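Side-chain contact in transketolase (Campylobacter jejuni, PDB 3L84), which is a transketolase, a two-chain enzyme of the thiamine diphosphate-dependent class built from three alpha/beta domains: residues H45-P50 and D298-K303. Sequence-based numbering, arbitrary orientation.
Sequences HLKHNP and DLEEAK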
loop_
_atom_site.group_PDB
_atom_site.type_symbol
_atom_site.label_atom_id
_atom_site.label_comp_id
_atom_site.label_asym_id
_atom_site.label_seq_id
_atom_site.Cartn_x
_atom_site.Cartn_y
_atom_site.Cartn_z
ATOM N N HIS A 45 19.568 29.524 -8.656
ATOM C CA HIS A 45 19.039 29.685 -7.305
ATOM C C HIS A 45 19.538 28.615 -6.329
ATOM O O HIS A 45 19.639 28.875 -5.132
ATOM C CB HIS A 45 17.508 29.630 -7.348
ATOM C CG HIS A 45 16.894 30.799 -8.040
ATOM N ND1 HIS A 45 16.451 31.909 -7.361
ATOM C CD2 HIS A 45 16.680 31.037 -9.349
ATOM C CE1 HIS A 45 15.972 32.781 -8.236
ATOM N NE2 HIS A 45 16.115 32.285 -9.455
ATOM N N LEU A 46 19.811 27.425 -6.828
ATOM C CA LEU A 46 20.155 26.289 -5.989
ATOM C C LEU A 46 21.494 26.519 -5.321
ATOM O O LEU A 46 22.492 26.874 -5.986
ATOM C CB LEU A 46 20.227 25.031 -6.862
ATOM C CG LEU A 46 20.227 23.688 -6.160
ATOM C CD1 LEU A 46 18.832 23.444 -5.571
ATOM C CD2 LEU A 46 20.625 22.571 -7.094
ATOM N N LYS A 47 21.521 26.328 -4.004
ATOM C CA LYS A 47 22.732 26.448 -3.220
ATOM C C LYS A 47 23.210 25.032 -2.894
ATOM O O LYS A 47 22.491 24.242 -2.249
ATOM C CB LYS A 47 22.409 27.220 -1.958
ATOM C CG LYS A 47 23.581 27.523 -1.067
ATOM C CD LYS A 47 23.089 27.990 0.301
ATOM C CE LYS A 47 22.442 26.862 1.078
ATOM N NZ LYS A 47 22.399 27.153 2.486
ATOM N N HIS A 48 24.380 24.681 -3.380
ATOM C CA HIS A 48 24.903 23.319 -3.291
ATOM C C HIS A 48 26.384 23.300 -3.601
ATOM O O HIS A 48 26.894 24.185 -4.292
ATOM C CB HIS A 48 24.116 22.378 -4.229
ATOM C CG HIS A 48 24.261 22.624 -5.706
ATOM N ND1 HIS A 48 23.978 23.814 -6.361
ATOM C CD2 HIS A 48 24.589 21.741 -6.670
ATOM C CE1 HIS A 48 24.174 23.645 -7.666
ATOM N NE2 HIS A 48 24.525 22.387 -7.877
ATOM N N ASN A 49 27.068 22.301 -3.065
ATOM C CA ASN A 49 28.482 22.090 -3.336
ATOM C C ASN A 49 28.687 20.764 -4.086
ATOM O O ASN A 49 28.641 19.705 -3.487
ATOM C CB ASN A 49 29.316 22.089 -2.058
ATOM C CG ASN A 49 30.785 22.030 -2.368
ATOM O OD1 ASN A 49 31.164 21.890 -3.555
ATOM N ND2 ASN A 49 31.618 22.205 -1.358
ATOM N N PRO A 50 28.859 20.827 -5.421
ATOM C CA PRO A 50 29.057 19.608 -6.202
ATOM C C PRO A 50 30.209 18.730 -5.687
ATOM O O PRO A 50 30.200 17.529 -5.916
ATOM C CB PRO A 50 29.329 20.156 -7.612
ATOM C CG PRO A 50 28.672 21.473 -7.652
ATOM C CD PRO A 50 28.909 22.036 -6.255
ATOM N N ASP A 298 31.792 25.806 -3.220
ATOM C CA ASP A 298 32.870 25.795 -2.268
ATOM C C ASP A 298 32.841 27.029 -1.372
ATOM O O ASP A 298 33.001 26.898 -0.154
ATOM C CB ASP A 298 34.191 25.697 -3.005
ATOM C CG ASP A 298 35.370 25.707 -2.050
ATOM O OD1 ASP A 298 35.565 24.704 -1.328
ATOM O OD2 ASP A 298 36.050 26.741 -1.999
ATOM N N LEU A 299 32.590 28.199 -1.949
ATOM C CA LEU A 299 32.502 29.427 -1.152
ATOM C C LEU A 299 31.285 29.396 -0.204
ATOM O O LEU A 299 31.382 29.789 0.951
ATOM C CB LEU A 299 32.370 30.661 -2.052
ATOM C CG LEU A 299 33.490 31.627 -2.405
ATOM C CD1 LEU A 299 34.817 31.430 -1.619
ATOM C CD2 LEU A 299 33.707 31.787 -3.932
ATOM N N GLU A 300 30.135 28.925 -0.672
ATOM C CA GLU A 300 28.963 28.846 0.207
ATOM C C GLU A 300 29.216 27.919 1.371
ATOM O O GLU A 300 28.903 28.238 2.509
ATOM C CB GLU A 300 27.733 28.402 -0.553
ATOM C CG GLU A 300 27.194 29.447 -1.515
ATOM C CD GLU A 300 26.301 30.499 -0.860
ATOM O OE1 GLU A 300 26.113 30.494 0.377
ATOM O OE2 GLU A 300 25.754 31.334 -1.618
ATOM N N GLU A 301 29.810 26.762 1.114
ATOM C CA GLU A 301 30.068 25.857 2.218
ATOM C C GLU A 301 31.129 26.416 3.183
ATOM O O GLU A 301 31.007 26.271 4.405
ATOM C CB GLU A 301 30.492 24.460 1.720
ATOM C CG GLU A 301 30.727 23.526 2.905
ATOM C CD GLU A 301 31.077 22.078 2.536
ATOM O OE1 GLU A 301 31.099 21.732 1.341
ATOM O OE2 GLU A 301 31.367 21.305 3.455
ATOM N N ALA A 302 32.124 27.114 2.653
ATOM C CA ALA A 302 33.159 27.727 3.485
ATOM C C ALA A 302 32.579 28.738 4.452
ATOM O O ALA A 302 32.889 28.733 5.638
ATOM C CB ALA A 302 34.210 28.381 2.611
ATOM N N LYS A 303 31.668 29.569 3.953
ATOM C CA LYS A 303 30.966 30.577 4.772
ATOM C C LYS A 303 30.161 29.877 5.848
ATOM O O LYS A 303 30.111 30.335 7.013
ATOM C CB LYS A 303 30.048 31.471 3.885
ATOM C CG LYS A 303 30.813 32.420 2.951
ATOM C CD LYS A 303 29.849 33.211 2.057
ATOM C CE LYS A 303 30.582 34.071 1.016
ATOM N NZ LYS A 303 29.595 34.900 0.233
HETATM O O HOH W 1 34.574 22.137 -1.492
#
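Asp-298 and Asn-49 meet where helix 293-310 passes over the loop that leads from helix 30-42 to strand 60-63, an edge strand of the parallel sheet in the thiamine diphosphate-binding alpha/beta domain. The Asp-298 carboxylate reaches Asn-49 through a water, which donates to OD1 of Asp-298 (2.8 Å) and accepts from ND2 of Asn-49 (3.0 Å). The amide also lies against the helix backbone, its ND2 3.9 Å from CA of Asp-298. Two residues on, Glu-300 bends at chi2 (-83°) and brings its carboxylate beside the aliphatic part of Lys-47. The two chains cross at about a right angle, with CG of Lys-47 4.0 Å from CD of Glu-300. Their charges are opposite but not paired: in the conformer described, NZ of Lys-47 is 5.4 Å from OE1 of Glu-300 and is hydrogen-bonded to the backbone O of Asn-57. Trp-55 touches both side chains. Glu-301, extended from backbone to carboxylate, makes the direct polar link: OE1 meets Asn-49 and OE2 meets Asn-52. Asn-49 is held from both ends of its amide, since OD1 accepts from the backbone N of Lys-51, which should fix the flip of the group. ND2 of Asn-49 donates to OE1 of Glu-301 at 2.8 Å, arriving nearly along the C-O axis of OE1, which sits 18° out of the Asn-49 amide plane.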